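Local coordinates for protein AbiQ (Lactococcus lactis, PDB 4GLK) that acts as the toxin of a type III toxin-antitoxin system, an endoribonuclease that is probably sequence-specific and is neutralised by its cognate RNA antitoxin, AntiQ, at residues A[12-16]-A[93-99]; A[21-25]-A[88-93]; A[136-142]-A[155-159]. The protein carries 1 engineered substitution. All coordinates share one frame; numbering follows the deposited sequence.

Overall arrangement
All three contacts are largely buried, and all lie on or against the long strand 79-94. Interaction 2 is the most central, its centre about 7 Å from that of the chain, against about 13 and 14 Å for interactions 1 and 3; interaction 3 includes the exposed Lys156 and His142. Interactions 1 and 2 share Ile93: interaction 1 sets helix 10-16 against Ile93 and the residues that follow it, interaction 2 brings the loop after that helix to the break in the same strand. Interaction 3 joins two helices, and Phe155 and Leu158 extend it to Met92 and Ile93. Chemistry changes accordingly: one tyrosine-to-carbonyl bond in an apolar setting, then a water bridge beside a histidine, then a lysine-tyrosine-glutamate chain.

Interaction 1 (A[12-16]-A[93-99]); sequences YIAYL and IPVPDSE
Tyr12 meets Pro94, Pro96 and Glu99, its ring held between Pro96 and Leu16 and its hydroxyl bonded to a carbonyl. The OH donates to the backbone O of Pro94 at 2.7 Å, approaching at a C=O...O angle of 145° and tilted 32° from the carbonyl plane. Over one ring face comes Pro96, whose CD forms a CH-pi contact 3.7 Å from the ring centroid, displaced toward the rim. Leu16 CG, one helical turn further on, covers the opposite face. With chi1 at -176°, CG lies trans to the backbone N, which turns the ring off the helix toward Pro94 and Pro96. Near the root of the side chain, Tyr12 CB meets the aliphatic part of Glu99, 3.6 Å from its CG.

The helix involved, 10-16, follows the first strand of the antiparallel sheet. It packs against Ile93 and Pro94 of strand 79-94 and the chain that follows, leading to strand 100-102, as part of the ToxN-family fold. Beside the tyrosine the contact is apolar: Ile13 CD1 and Ile93 CD1 meet at 3.6 Å with their side chains nearly at right angles, and Leu16 CD1 reaches Ile93 CG2 at 4.1 Å.

Further out, Thr9 OG1 bonds to both Tyr12 N and Glu99 OE2, which fixes the helix start and the carboxylate together. Tyr165 and Ala162 of helix 155-166 pack against Tyr12 as well.

Interaction 2 (A[21-25]-A[88-93]); sequences SKVHY and LHHNMI
Val23 and Asn91 bring the two backbones closest, CA to CA 6.1 Å, where an irregular loop runs beside a short 3-10 turn. No direct backbone bond joins them across this gap; a single water does the work. It accepts from His24 N at 3.0 Å and donates to Asn91 O at 2.9 Å, so one N-H and one carbonyl are both served.

The His24 side chain then reaches across. Its CG lies trans to the carbonyl carbon (chi1 -80°), swinging the imidazole toward the strand, where the NE2 end meets two groups at the ring edge and close to its plane. One is Asn91 ND2, 3.0 Å from His24 NE2, with the amide turned 64° from the ring plane. The other is Leu88 CD2, 3.4 Å from the same nitrogen. The Asn91 amide is thus wedged in: its CG also sits over a face of the His90 ring, and its OD1 faces Lys22 O at 3.4 Å, two acceptors with no bond between them. Lys22 itself contributes little more than its CB, since its extended chain leads away and NZ bonds to the backbone O atoms of Lys150 and Ser152.

Between Val23 and Ile93 the contact is apolar, Val23 CG2 lying 3.9 Å from Ile93 CG2. Leu158 of helix 155-166 touches both residues.

The turn is closed by Asn91 N bonding to Leu88 O and Met92 N to His89 O. This is an interruption of the long strand 79-94, which pairs with strand 45-52 on both sides of it, through Leu88 with Pro49 and Ile93 with Phe47, in the antiparallel sheet of this ToxN-family fold.

Interaction 3 (A[136-142]-A[155-159]); sequences VYRKAAH and FKLLE
The rings of Tyr137 and Phe155 lie nearly parallel, planes 27° apart, but slid past each other so that they barely overlap, with centroids 5.8 Å apart. Glu159 OE1 lies at the Tyr137 ring edge, near its plane. At the edge of the Phe155 ring sits Val136 CG1, 4.0 Å from CE2, and Ala140 CB comes obliquely to the same corner. Tyr137 CE1 rests 3.8 Å from Phe155 CB. The edge of the His142 ring is taken by Lys156, whose CE lies 3.4 Å from His142 NE2.

Tyr137 OH donates to Glu159 OE1 at 2.6 Å, meeting the oxygen on the syn side and somewhat out of the carboxylate plane, and accepts from Lys156 NZ at 2.8 Å. The hydroxyl is thus held by two bonds, one given and one received, which limits its rotation. Tyr137 CG is trans to the backbone N (chi1 -173°), which carries the ring across to the other helix. Lys156 gets its NZ there by bending at chi2 and chi4, laying CD 3.7 Å from Ala141 CB. A long salt bridge also runs from Lys156 NZ to Glu159 OE2, and Tyr46 OH adds a second bond to Glu159 OE1, probably favouring the charged carboxylate.

The segments' axes cross at 90°, 10.4 Å apart at closest approach: two helices packed perpendicular, with Phe155 packing on Met92 of strand 79-94 in the alpha-beta fold of this toxin family.

Interaction 1 (A[12-16]-A[93-99])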
ATOM      1  N   TYR A  12      -7.896  11.502  -7.833  1.00 26.84           N
ATOM      2  CA  TYR A  12      -6.462  11.261  -7.912  1.00 24.85           C
ATOM      3  C   TYR A  12      -6.147   9.834  -8.403  1.00 28.54           C
ATOM      4  O   TYR A  12      -5.233   9.661  -9.208  1.00 29.35           O
ATOM      5  CB  TYR A  12      -5.791  11.477  -6.557  1.00 24.77           C
ATOM      6  CG  TYR A  12      -4.295  11.332  -6.663  1.00 24.92           C
ATOM      7  CD1 TYR A  12      -3.539  12.199  -7.445  1.00 26.86           C
ATOM      8  CD2 TYR A  12      -3.638  10.268  -6.042  1.00 25.16           C
ATOM      9  CE1 TYR A  12      -2.160  12.061  -7.559  1.00 27.39           C
ATOM     10  CE2 TYR A  12      -2.257  10.114  -6.154  1.00 25.45           C
ATOM     11  CZ  TYR A  12      -1.524  11.012  -6.914  1.00 30.57           C
ATOM     12  OH  TYR A  12      -0.172  10.876  -7.036  1.00 27.30           O
ATOM     13  N   ILE A  13      -6.873   8.814  -7.899  1.00 24.53           N
ATOM     14  CA  ILE A  13      -6.671   7.419  -8.333  1.00 23.75           C
ATOM     15  C   ILE A  13      -6.979   7.270  -9.825  1.00 28.12           C
ATOM     16  O   ILE A  13      -6.166   6.692 -10.555  1.00 28.66           O
ATOM     17  CB  ILE A  13      -7.482   6.433  -7.444  1.00 25.78           C
ATOM     18  CG1 ILE A  13      -6.942   6.436  -5.991  1.00 24.78           C
ATOM     19  CG2 ILE A  13      -7.531   5.005  -8.034  1.00 25.42           C
ATOM     20  CD1 ILE A  13      -5.490   5.865  -5.760  1.00 24.90           C
ATOM     21  N   ALA A  14      -8.123   7.836 -10.282  1.00 23.95           N
ATOM     22  CA  ALA A  14      -8.533   7.788 -11.691  1.00 24.90           C
ATOM     23  C   ALA A  14      -7.472   8.452 -12.555  1.00 31.37           C
ATOM     24  O   ALA A  14      -7.210   7.971 -13.648  1.00 31.72           O
ATOM     25  CB  ALA A  14      -9.887   8.463 -11.895  1.00 25.55           C
ATOM     26  N   TYR A  15      -6.822   9.511 -12.030  1.00 28.74           N
ATOM     27  CA  TYR A  15      -5.753  10.229 -12.707  1.00 29.68           C
ATOM     28  C   TYR A  15      -4.477   9.378 -12.827  1.00 35.87           C
ATOM     29  O   TYR A  15      -3.869   9.371 -13.899  1.00 35.98           O
ATOM     30  CB  TYR A  15      -5.491  11.571 -12.031  1.00 30.80           C
ATOM     31  CG  TYR A  15      -4.212  12.257 -12.465  1.00 33.41           C
ATOM     32  CD1 TYR A  15      -4.184  13.075 -13.597  1.00 35.45           C
ATOM     33  CD2 TYR A  15      -3.055  12.164 -11.697  1.00 34.35           C
ATOM     34  CE1 TYR A  15      -3.030  13.772 -13.954  1.00 34.98           C
ATOM     35  CE2 TYR A  15      -1.900  12.857 -12.042  1.00 35.65           C
ATOM     36  CZ  TYR A  15      -1.886  13.652 -13.177  1.00 41.05           C
ATOM     37  OH  TYR A  15      -0.728  14.303 -13.508  1.00 38.51           O
ATOM     38  N   LEU A  16      -4.059   8.685 -11.737  1.00 31.19           N
ATOM     39  CA  LEU A  16      -2.873   7.826 -11.794  1.00 30.58           C
ATOM     40  C   LEU A  16      -3.106   6.649 -12.731  1.00 33.42           C
ATOM     41  O   LEU A  16      -2.185   6.278 -13.447  1.00 32.31           O
ATOM     42  CB  LEU A  16      -2.423   7.306 -10.422  1.00 30.30           C
ATOM     43  CG  LEU A  16      -1.846   8.288  -9.413  1.00 35.51           C
ATOM     44  CD1 LEU A  16      -1.250   7.533  -8.246  1.00 35.67           C
ATOM     45  CD2 LEU A  16      -0.774   9.203 -10.032  1.00 39.06           C
ATOM     46  N   ILE A  93       1.950   3.776  -3.963  1.00 20.61           N
ATOM     47  CA  ILE A  93       1.860   4.973  -4.781  1.00 19.61           C
ATOM     48  C   ILE A  93       2.246   6.228  -4.033  1.00 25.06           C
ATOM     49  O   ILE A  93       1.972   6.346  -2.828  1.00 23.58           O
ATOM     50  CB  ILE A  93       0.395   5.127  -5.363  1.00 22.05           C
ATOM     51  CG1 ILE A  93      -0.680   5.088  -4.240  1.00 22.48           C
ATOM     52  CG2 ILE A  93       0.096   4.112  -6.509  1.00 20.56           C
ATOM     53  CD1 ILE A  93      -2.099   5.585  -4.636  1.00 25.52           C
ATOM     54  N   PRO A  94       2.773   7.243  -4.761  1.00 23.57           N
ATOM     55  CA  PRO A  94       2.999   8.543  -4.124  1.00 23.00           C
ATOM     56  C   PRO A  94       1.660   9.298  -4.100  1.00 26.70           C
ATOM     57  O   PRO A  94       0.924   9.311  -5.100  1.00 26.78           O
ATOM     58  CB  PRO A  94       4.026   9.205  -5.049  1.00 24.40           C
ATOM     59  CG  PRO A  94       3.728   8.647  -6.395  1.00 28.16           C
ATOM     60  CD  PRO A  94       3.124   7.281  -6.200  1.00 24.22           C
ATOM     61  N   VAL A  95       1.312   9.878  -2.948  1.00 22.38           N
ATOM     62  CA  VAL A  95       0.044  10.602  -2.822  1.00 21.74           C
ATOM     63  C   VAL A  95       0.311  12.016  -2.306  1.00 26.29           C
ATOM     64  O   VAL A  95       0.870  12.169  -1.212  1.00 23.83           O
ATOM     65  CB  VAL A  95      -1.014   9.864  -1.926  1.00 23.83           C
ATOM     66  CG1 VAL A  95      -2.337  10.650  -1.869  1.00 22.87           C
ATOM     67  CG2 VAL A  95      -1.262   8.441  -2.404  1.00 23.10           C
ATOM     68  N   PRO A  96      -0.110  13.061  -3.055  1.00 26.26           N
ATOM     69  CA  PRO A  96       0.059  14.442  -2.544  1.00 26.32           C
ATOM     70  C   PRO A  96      -0.810  14.616  -1.303  1.00 31.04           C
ATOM     71  O   PRO A  96      -1.831  13.941  -1.170  1.00 28.59           O
ATOM     72  CB  PRO A  96      -0.466  15.314  -3.690  1.00 27.50           C
ATOM     73  CG  PRO A  96      -0.548  14.413  -4.883  1.00 31.59           C
ATOM     74  CD  PRO A  96      -0.823  13.048  -4.345  1.00 26.87           C
ATOM     75  N   ASP A  97      -0.390  15.480  -0.379  1.00 30.56           N
ATOM     76  CA  ASP A  97      -1.104  15.762   0.867  1.00 31.14           C
ATOM     77  C   ASP A  97      -2.624  15.999   0.689  1.00 32.05           C
ATOM     78  O   ASP A  97      -3.413  15.545   1.513  1.00 31.58           O
ATOM     79  CB  ASP A  97      -0.458  16.966   1.580  1.00 34.36           C
ATOM     80  CG  ASP A  97       0.979  16.769   2.042  1.00 59.39           C
ATOM     81  OD1 ASP A  97       1.257  15.746   2.720  1.00 62.84           O
ATOM     82  OD2 ASP A  97       1.818  17.663   1.769  1.00 70.14           O
ATOM     83  N   SER A  98      -3.015  16.714  -0.376  1.00 26.94           N
ATOM     84  CA  SER A  98      -4.407  17.081  -0.672  1.00 27.00           C
ATOM     85  C   SER A  98      -5.341  15.923  -0.991  1.00 31.17           C
ATOM     86  O   SER A  98      -6.557  16.051  -0.802  1.00 32.64           O
ATOM     87  CB  SER A  98      -4.451  18.080  -1.822  1.00 29.06           C
ATOM     88  OG  SER A  98      -3.963  17.484  -3.013  1.00 37.68           O
ATOM     89  N   GLU A  99      -4.790  14.812  -1.507  1.00 26.88           N
ATOM     90  CA  GLU A  99      -5.581  13.656  -1.948  1.00 25.45           C
ATOM     91  C   GLU A  99      -5.672  12.539  -0.926  1.00 26.02           C
ATOM     92  O   GLU A  99      -6.359  11.549  -1.147  1.00 23.95           O
ATOM     93  CB  GLU A  99      -5.058  13.171  -3.326  1.00 26.86           C
ATOM     94  CG  GLU A  99      -4.984  14.282  -4.374  1.00 35.15           C
ATOM     95  CD  GLU A  99      -6.225  15.150  -4.531  1.00 61.92           C
ATOM     96  OE1 GLU A  99      -6.134  16.365  -4.240  1.00 56.01           O
ATOM     97  OE2 GLU A  99      -7.285  14.621  -4.940  1.00 54.00           O
TER

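Interaction 2 (A[21-25]-A[88-93])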
ATOM      1  N   SER A  21      -1.898   1.289 -14.978  1.00 30.59           N
ATOM      2  CA  SER A  21      -3.028   0.355 -14.795  1.00 30.25           C
ATOM      3  C   SER A  21      -2.864  -0.553 -13.559  1.00 33.69           C
ATOM      4  O   SER A  21      -3.828  -1.207 -13.130  1.00 32.05           O
ATOM      5  CB  SER A  21      -3.211  -0.526 -16.031  1.00 35.05           C
ATOM      6  OG  SER A  21      -2.692   0.048 -17.220  1.00 50.41           O
ATOM      7  N   LYS A  22      -1.628  -0.629 -13.013  1.00 29.29           N
ATOM      8  CA  LYS A  22      -1.336  -1.454 -11.848  1.00 28.20           C
ATOM      9  C   LYS A  22      -1.897  -0.827 -10.582  1.00 32.06           C
ATOM     10  O   LYS A  22      -2.063  -1.523  -9.572  1.00 31.86           O
ATOM     11  CB  LYS A  22       0.171  -1.682 -11.722  1.00 29.98           C
ATOM     12  CG  LYS A  22       0.676  -2.750 -12.671  1.00 25.22           C
ATOM     13  CD  LYS A  22       2.187  -2.843 -12.628  1.00 18.26           C
ATOM     14  CE  LYS A  22       2.680  -3.611 -13.845  1.00 28.11           C
ATOM     15  NZ  LYS A  22       4.162  -3.551 -13.966  1.00 48.85           N
ATOM     16  N   VAL A  23      -2.153   0.501 -10.629  1.00 27.20           N
ATOM     17  CA  VAL A  23      -2.729   1.268  -9.512  1.00 26.14           C
ATOM     18  C   VAL A  23      -4.109   0.650  -9.236  1.00 29.75           C
ATOM     19  O   VAL A  23      -4.866   0.404 -10.176  1.00 29.00           O
ATOM     20  CB  VAL A  23      -2.797   2.794  -9.832  1.00 27.80           C
ATOM     21  CG1 VAL A  23      -3.584   3.562  -8.763  1.00 26.72           C
ATOM     22  CG2 VAL A  23      -1.395   3.377  -9.991  1.00 27.17           C
ATOM     23  N   HIS A  24      -4.390   0.334  -7.971  1.00 28.27           N
ATOM     24  CA  HIS A  24      -5.632  -0.327  -7.568  1.00 28.43           C
ATOM     25  C   HIS A  24      -6.865   0.417  -7.954  1.00 29.22           C
ATOM     26  O   HIS A  24      -6.958   1.625  -7.728  1.00 27.26           O
ATOM     27  CB  HIS A  24      -5.641  -0.658  -6.064  1.00 30.57           C
ATOM     28  CG  HIS A  24      -4.865  -1.896  -5.706  1.00 34.58           C
ATOM     29  ND1 HIS A  24      -5.334  -2.786  -4.765  1.00 36.62           N
ATOM     30  CD2 HIS A  24      -3.674  -2.339  -6.175  1.00 36.29           C
ATOM     31  CE1 HIS A  24      -4.425  -3.739  -4.687  1.00 36.26           C
ATOM     32  NE2 HIS A  24      -3.401  -3.507  -5.514  1.00 36.43           N
ATOM     33  N   TYR A  25      -7.802  -0.299  -8.590  1.00 25.36           N
ATOM     34  CA  TYR A  25      -9.063   0.289  -8.964  1.00 25.30           C
ATOM     35  C   TYR A  25      -9.855   0.590  -7.706  1.00 30.80           C
ATOM     36  O   TYR A  25      -9.853  -0.198  -6.752  1.00 29.43           O
ATOM     37  CB  TYR A  25      -9.895  -0.637  -9.893  1.00 26.11           C
ATOM     38  CG  TYR A  25     -11.231  -0.018 -10.239  1.00 26.46           C
ATOM     39  CD1 TYR A  25     -11.333   0.956 -11.224  1.00 28.74           C
ATOM     40  CD2 TYR A  25     -12.363  -0.285  -9.469  1.00 26.50           C
ATOM     41  CE1 TYR A  25     -12.541   1.608 -11.477  1.00 29.11           C
ATOM     42  CE2 TYR A  25     -13.571   0.367  -9.706  1.00 26.58           C
ATOM     43  CZ  TYR A  25     -13.657   1.301 -10.720  1.00 32.44           C
ATOM     44  OH  TYR A  25     -14.855   1.909 -10.995  1.00 30.65           O
ATOM     45  N   LEU A  88       0.631  -4.868  -0.320  1.00 22.92           N
ATOM     46  CA  LEU A  88       1.111  -5.038  -1.684  1.00 21.62           C
ATOM     47  C   LEU A  88       2.102  -3.926  -2.043  1.00 22.14           C
ATOM     48  O   LEU A  88       1.728  -2.971  -2.700  1.00 19.86           O
ATOM     49  CB  LEU A  88      -0.119  -5.013  -2.603  1.00 21.96           C
ATOM     50  CG  LEU A  88      -0.830  -6.350  -2.891  1.00 26.76           C
ATOM     51  CD1 LEU A  88      -1.408  -6.974  -1.645  1.00 26.19           C
ATOM     52  CD2 LEU A  88      -1.939  -6.141  -3.905  1.00 30.99           C
ATOM     53  N   HIS A  89       3.356  -4.029  -1.561  1.00 17.99           N
ATOM     54  CA  HIS A  89       4.454  -3.060  -1.795  1.00 17.85           C
ATOM     55  C   HIS A  89       4.627  -2.679  -3.258  1.00 24.44           C
ATOM     56  O   HIS A  89       4.879  -1.509  -3.560  1.00 23.66           O
ATOM     57  CB  HIS A  89       5.792  -3.596  -1.253  1.00 18.63           C
ATOM     58  CG  HIS A  89       5.814  -3.838   0.219  1.00 21.65           C
ATOM     59  ND1 HIS A  89       6.300  -2.886   1.099  1.00 23.80           N
ATOM     60  CD2 HIS A  89       5.425  -4.922   0.923  1.00 22.67           C
ATOM     61  CE1 HIS A  89       6.189  -3.421   2.306  1.00 22.55           C
ATOM     62  NE2 HIS A  89       5.677  -4.640   2.251  1.00 22.71           N
ATOM     63  N   HIS A  90       4.484  -3.666  -4.167  1.00 21.43           N
ATOM     64  CA  HIS A  90       4.583  -3.470  -5.612  1.00 22.17           C
ATOM     65  C   HIS A  90       3.521  -2.532  -6.173  1.00 23.17           C
ATOM     66  O   HIS A  90       3.715  -1.984  -7.253  1.00 23.43           O
ATOM     67  CB  HIS A  90       4.580  -4.815  -6.356  1.00 23.96           C
ATOM     68  CG  HIS A  90       3.321  -5.621  -6.233  1.00 27.53           C
ATOM     69  ND1 HIS A  90       2.929  -6.177  -5.028  1.00 29.73           N
ATOM     70  CD2 HIS A  90       2.463  -6.029  -7.197  1.00 29.61           C
ATOM     71  CE1 HIS A  90       1.841  -6.880  -5.290  1.00 28.87           C
ATOM     72  NE2 HIS A  90       1.522  -6.827  -6.579  1.00 29.23           N
ATOM     73  N   ASN A  91       2.431  -2.315  -5.436  1.00 18.53           N
ATOM     74  CA  ASN A  91       1.343  -1.414  -5.845  1.00 18.79           C
ATOM     75  C   ASN A  91       1.274  -0.135  -5.009  1.00 22.21           C
ATOM     76  O   ASN A  91       0.268   0.587  -5.060  1.00 21.03           O
ATOM     77  CB  ASN A  91       0.014  -2.139  -5.850  1.00 18.26           C
ATOM     78  CG  ASN A  91      -0.069  -3.179  -6.927  1.00 33.23           C
ATOM     79  OD1 ASN A  91       0.520  -3.059  -8.014  1.00 33.52           O
ATOM     80  ND2 ASN A  91      -0.734  -4.257  -6.613  1.00 25.24           N
ATOM     81  N   MET A  92       2.347   0.170  -4.280  1.00 18.35           N
ATOM     82  CA  MET A  92       2.383   1.409  -3.497  1.00 19.35           C
ATOM     83  C   MET A  92       2.426   2.619  -4.447  1.00 24.30           C
ATOM     84  O   MET A  92       2.853   2.494  -5.605  1.00 22.94           O
ATOM     85  CB  MET A  92       3.543   1.417  -2.487  1.00 21.41           C
ATOM     86  CG  MET A  92       4.879   1.521  -3.135  1.00 25.29           C
ATOM     87  SD  MET A  92       6.194   1.551  -1.933  1.00 29.96           S
ATOM     88  CE  MET A  92       7.566   1.934  -3.038  1.00 27.32           C
ATOM     89  N   ILE A  93       1.950   3.776  -3.963  1.00 20.61           N
ATOM     90  CA  ILE A  93       1.860   4.973  -4.781  1.00 19.61           C
ATOM     91  C   ILE A  93       2.246   6.228  -4.033  1.00 25.06           C
ATOM     92  O   ILE A  93       1.972   6.346  -2.828  1.00 23.58           O
ATOM     93  CB  ILE A  93       0.395   5.127  -5.363  1.00 22.05           C
ATOM     94  CG1 ILE A  93      -0.680   5.088  -4.240  1.00 22.48           C
ATOM     95  CG2 ILE A  93       0.096   4.112  -6.509  1.00 20.56           C
ATOM     96  CD1 ILE A  93      -2.099   5.585  -4.636  1.00 25.52           C
TER
HETATM   97  O   HOH W   1      -2.502   1.033  -5.785  1.00 19.10           O

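Interaction 3 (A[136-142]-A[155-159])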
ATOM      1  N   VAL A 136      11.827  -2.743  -2.735  1.00 20.95           N
ATOM      2  CA  VAL A 136      10.922  -2.774  -3.905  1.00 21.36           C
ATOM      3  C   VAL A 136      11.152  -1.528  -4.804  1.00 25.78           C
ATOM      4  O   VAL A 136      11.273  -1.658  -6.027  1.00 25.35           O
ATOM      5  CB  VAL A 136       9.439  -2.926  -3.450  1.00 23.57           C
ATOM      6  CG1 VAL A 136       8.483  -2.799  -4.621  1.00 22.68           C
ATOM      7  CG2 VAL A 136       9.223  -4.261  -2.735  1.00 23.03           C
ATOM      8  N   TYR A 137      11.246  -0.344  -4.181  1.00 21.47           N
ATOM      9  CA  TYR A 137      11.469   0.932  -4.884  1.00 20.90           C
ATOM     10  C   TYR A 137      12.769   0.912  -5.689  1.00 24.18           C
ATOM     11  O   TYR A 137      12.736   1.152  -6.896  1.00 22.75           O
ATOM     12  CB  TYR A 137      11.469   2.092  -3.888  1.00 21.93           C
ATOM     13  CG  TYR A 137      11.520   3.464  -4.524  1.00 25.95           C
ATOM     14  CD1 TYR A 137      10.360   4.093  -4.963  1.00 27.73           C
ATOM     15  CD2 TYR A 137      12.724   4.152  -4.649  1.00 27.53           C
ATOM     16  CE1 TYR A 137      10.396   5.371  -5.515  1.00 29.20           C
ATOM     17  CE2 TYR A 137      12.771   5.435  -5.198  1.00 28.43           C
ATOM     18  CZ  TYR A 137      11.606   6.035  -5.636  1.00 34.16           C
ATOM     19  OH  TYR A 137      11.643   7.293  -6.181  1.00 37.46           O
ATOM     20  N   ARG A 138      13.891   0.566  -5.037  1.00 21.29           N
ATOM     21  CA  ARG A 138      15.213   0.533  -5.652  1.00 21.78           C
ATOM     22  C   ARG A 138      15.328  -0.531  -6.738  1.00 27.68           C
ATOM     23  O   ARG A 138      15.818  -0.228  -7.833  1.00 28.04           O
ATOM     24  CB  ARG A 138      16.310   0.355  -4.595  1.00 19.65           C
ATOM     25  CG  ARG A 138      16.428   1.526  -3.627  1.00 19.53           C
ATOM     26  CD  ARG A 138      17.645   1.320  -2.756  1.00 28.64           C
ATOM     27  NE  ARG A 138      17.626   2.123  -1.528  1.00 31.01           N
ATOM     28  CZ  ARG A 138      18.535   3.040  -1.223  1.00 56.25           C
ATOM     29  NH1 ARG A 138      19.512   3.331  -2.071  1.00 57.64           N
ATOM     30  NH2 ARG A 138      18.459   3.695  -0.073  1.00 47.53           N
ATOM     31  N   LYS A 139      14.863  -1.753  -6.457  1.00 23.19           N
ATOM     32  CA  LYS A 139      14.915  -2.858  -7.437  1.00 24.52           C
ATOM     33  C   LYS A 139      14.109  -2.545  -8.698  1.00 29.83           C
ATOM     34  O   LYS A 139      14.587  -2.802  -9.796  1.00 30.82           O
ATOM     35  CB  LYS A 139      14.449  -4.180  -6.807  1.00 26.08           C
ATOM     36  CG  LYS A 139      15.428  -4.740  -5.769  1.00 31.15           C
ATOM     37  CD  LYS A 139      16.287  -5.859  -6.321  1.00 29.73           C
ATOM     38  CE  LYS A 139      17.369  -6.274  -5.361  1.00 38.86           C
ATOM     39  NZ  LYS A 139      18.269  -7.290  -5.969  1.00 49.05           N
ATOM     40  N   ALA A 140      12.924  -1.932  -8.548  1.00 27.07           N
ATOM     41  CA  ALA A 140      12.082  -1.596  -9.715  1.00 27.19           C
ATOM     42  C   ALA A 140      12.493  -0.327 -10.476  1.00 34.39           C
ATOM     43  O   ALA A 140      12.471  -0.315 -11.710  1.00 33.77           O
ATOM     44  CB  ALA A 140      10.621  -1.490  -9.296  1.00 26.92           C
ATOM     45  N   ALA A 141      12.790   0.757  -9.737  1.00 32.73           N
ATOM     46  CA  ALA A 141      13.091   2.067 -10.315  1.00 32.85           C
ATOM     47  C   ALA A 141      14.552   2.384 -10.576  1.00 38.37           C
ATOM     48  O   ALA A 141      14.841   3.146 -11.501  1.00 39.35           O
ATOM     49  CB  ALA A 141      12.468   3.150  -9.453  1.00 33.62           C
ATOM     50  N   HIS A 142      15.481   1.832  -9.786  1.00 34.67           N
ATOM     51  CA  HIS A 142      16.903   2.136  -9.945  1.00 35.47           C
ATOM     52  C   HIS A 142      17.704   0.991 -10.573  1.00 41.92           C
ATOM     53  O   HIS A 142      18.502   1.233 -11.475  1.00 41.44           O
ATOM     54  CB  HIS A 142      17.529   2.557  -8.603  1.00 36.68           C
ATOM     55  CG  HIS A 142      16.943   3.809  -7.998  1.00 40.76           C
ATOM     56  ND1 HIS A 142      17.237   4.169  -6.707  1.00 42.99           N
ATOM     57  CD2 HIS A 142      16.119   4.741  -8.522  1.00 43.19           C
ATOM     58  CE1 HIS A 142      16.588   5.302  -6.475  1.00 42.72           C
ATOM     59  NE2 HIS A 142      15.899   5.676  -7.552  1.00 43.02           N
ATOM     60  N   PHE A 155       7.098   3.617 -10.477  1.00 23.95           N
ATOM     61  CA  PHE A 155       7.211   4.583  -9.383  1.00 22.60           C
ATOM     62  C   PHE A 155       7.604   5.997  -9.785  1.00 28.53           C
ATOM     63  O   PHE A 155       6.995   6.954  -9.314  1.00 28.77           O
ATOM     64  CB  PHE A 155       8.084   4.043  -8.235  1.00 23.43           C
ATOM     65  CG  PHE A 155       7.573   2.771  -7.599  1.00 23.40           C
ATOM     66  CD1 PHE A 155       6.281   2.701  -7.082  1.00 23.52           C
ATOM     67  CD2 PHE A 155       8.394   1.656  -7.482  1.00 24.48           C
ATOM     68  CE1 PHE A 155       5.799   1.517  -6.529  1.00 24.03           C
ATOM     69  CE2 PHE A 155       7.907   0.466  -6.926  1.00 27.60           C
ATOM     70  CZ  PHE A 155       6.618   0.411  -6.434  1.00 24.41           C
ATOM     71  N   LYS A 156       8.620   6.130 -10.645  1.00 28.09           N
ATOM     72  CA  LYS A 156       9.111   7.419 -11.136  1.00 27.60           C
ATOM     73  C   LYS A 156       8.132   8.198 -11.999  1.00 30.92           C
ATOM     74  O   LYS A 156       8.015   9.418 -11.842  1.00 29.84           O
ATOM     75  CB  LYS A 156      10.466   7.247 -11.805  1.00 30.35           C
ATOM     76  CG  LYS A 156      11.610   7.651 -10.880  1.00 43.43           C
ATOM     77  CD  LYS A 156      11.848   6.778  -9.672  1.00 47.97           C
ATOM     78  CE  LYS A 156      13.240   6.997  -9.132  1.00 51.27           C
ATOM     79  NZ  LYS A 156      13.305   8.156  -8.211  1.00 53.69           N
ATOM     80  N   LEU A 157       7.417   7.504 -12.883  1.00 29.45           N
ATOM     81  CA  LEU A 157       6.377   8.105 -13.725  1.00 30.31           C
ATOM     82  C   LEU A 157       5.239   8.635 -12.809  1.00 33.12           C
ATOM     83  O   LEU A 157       4.758   9.751 -13.009  1.00 31.97           O
ATOM     84  CB  LEU A 157       5.843   7.053 -14.724  1.00 31.12           C
ATOM     85  CG  LEU A 157       4.574   7.407 -15.521  1.00 36.82           C
ATOM     86  CD1 LEU A 157       4.889   8.358 -16.657  1.00 36.74           C
ATOM     87  CD2 LEU A 157       3.898   6.155 -16.069  1.00 38.77           C
ATOM     88  N   LEU A 158       4.871   7.855 -11.773  1.00 28.69           N
ATOM     89  CA  LEU A 158       3.833   8.237 -10.816  1.00 28.66           C
ATOM     90  C   LEU A 158       4.255   9.489 -10.037  1.00 29.55           C
ATOM     91  O   LEU A 158       3.441  10.378  -9.856  1.00 28.03           O
ATOM     92  CB  LEU A 158       3.482   7.081  -9.866  1.00 28.46           C
ATOM     93  CG  LEU A 158       2.750   5.857 -10.434  1.00 33.60           C
ATOM     94  CD1 LEU A 158       2.574   4.814  -9.360  1.00 32.48           C
ATOM     95  CD2 LEU A 158       1.333   6.206 -10.904  1.00 37.39           C
ATOM     96  N   GLU A 159       5.533   9.580  -9.659  1.00 25.98           N
ATOM     97  CA  GLU A 159       6.116  10.738  -8.983  1.00 26.70           C
ATOM     98  C   GLU A 159       6.044  11.979  -9.867  1.00 32.81           C
ATOM     99  O   GLU A 159       5.638  13.022  -9.376  1.00 32.38           O
ATOM    100  CB  GLU A 159       7.571  10.471  -8.584  1.00 27.90           C
ATOM    101  CG  GLU A 159       7.709   9.596  -7.352  1.00 33.31           C
ATOM    102  CD  GLU A 159       9.125   9.213  -6.962  1.00 36.61           C
ATOM    103  OE1 GLU A 159       9.278   8.409  -6.019  1.00 34.12           O
ATOM    104  OE2 GLU A 159      10.081   9.737  -7.570  1.00 36.39           O
TER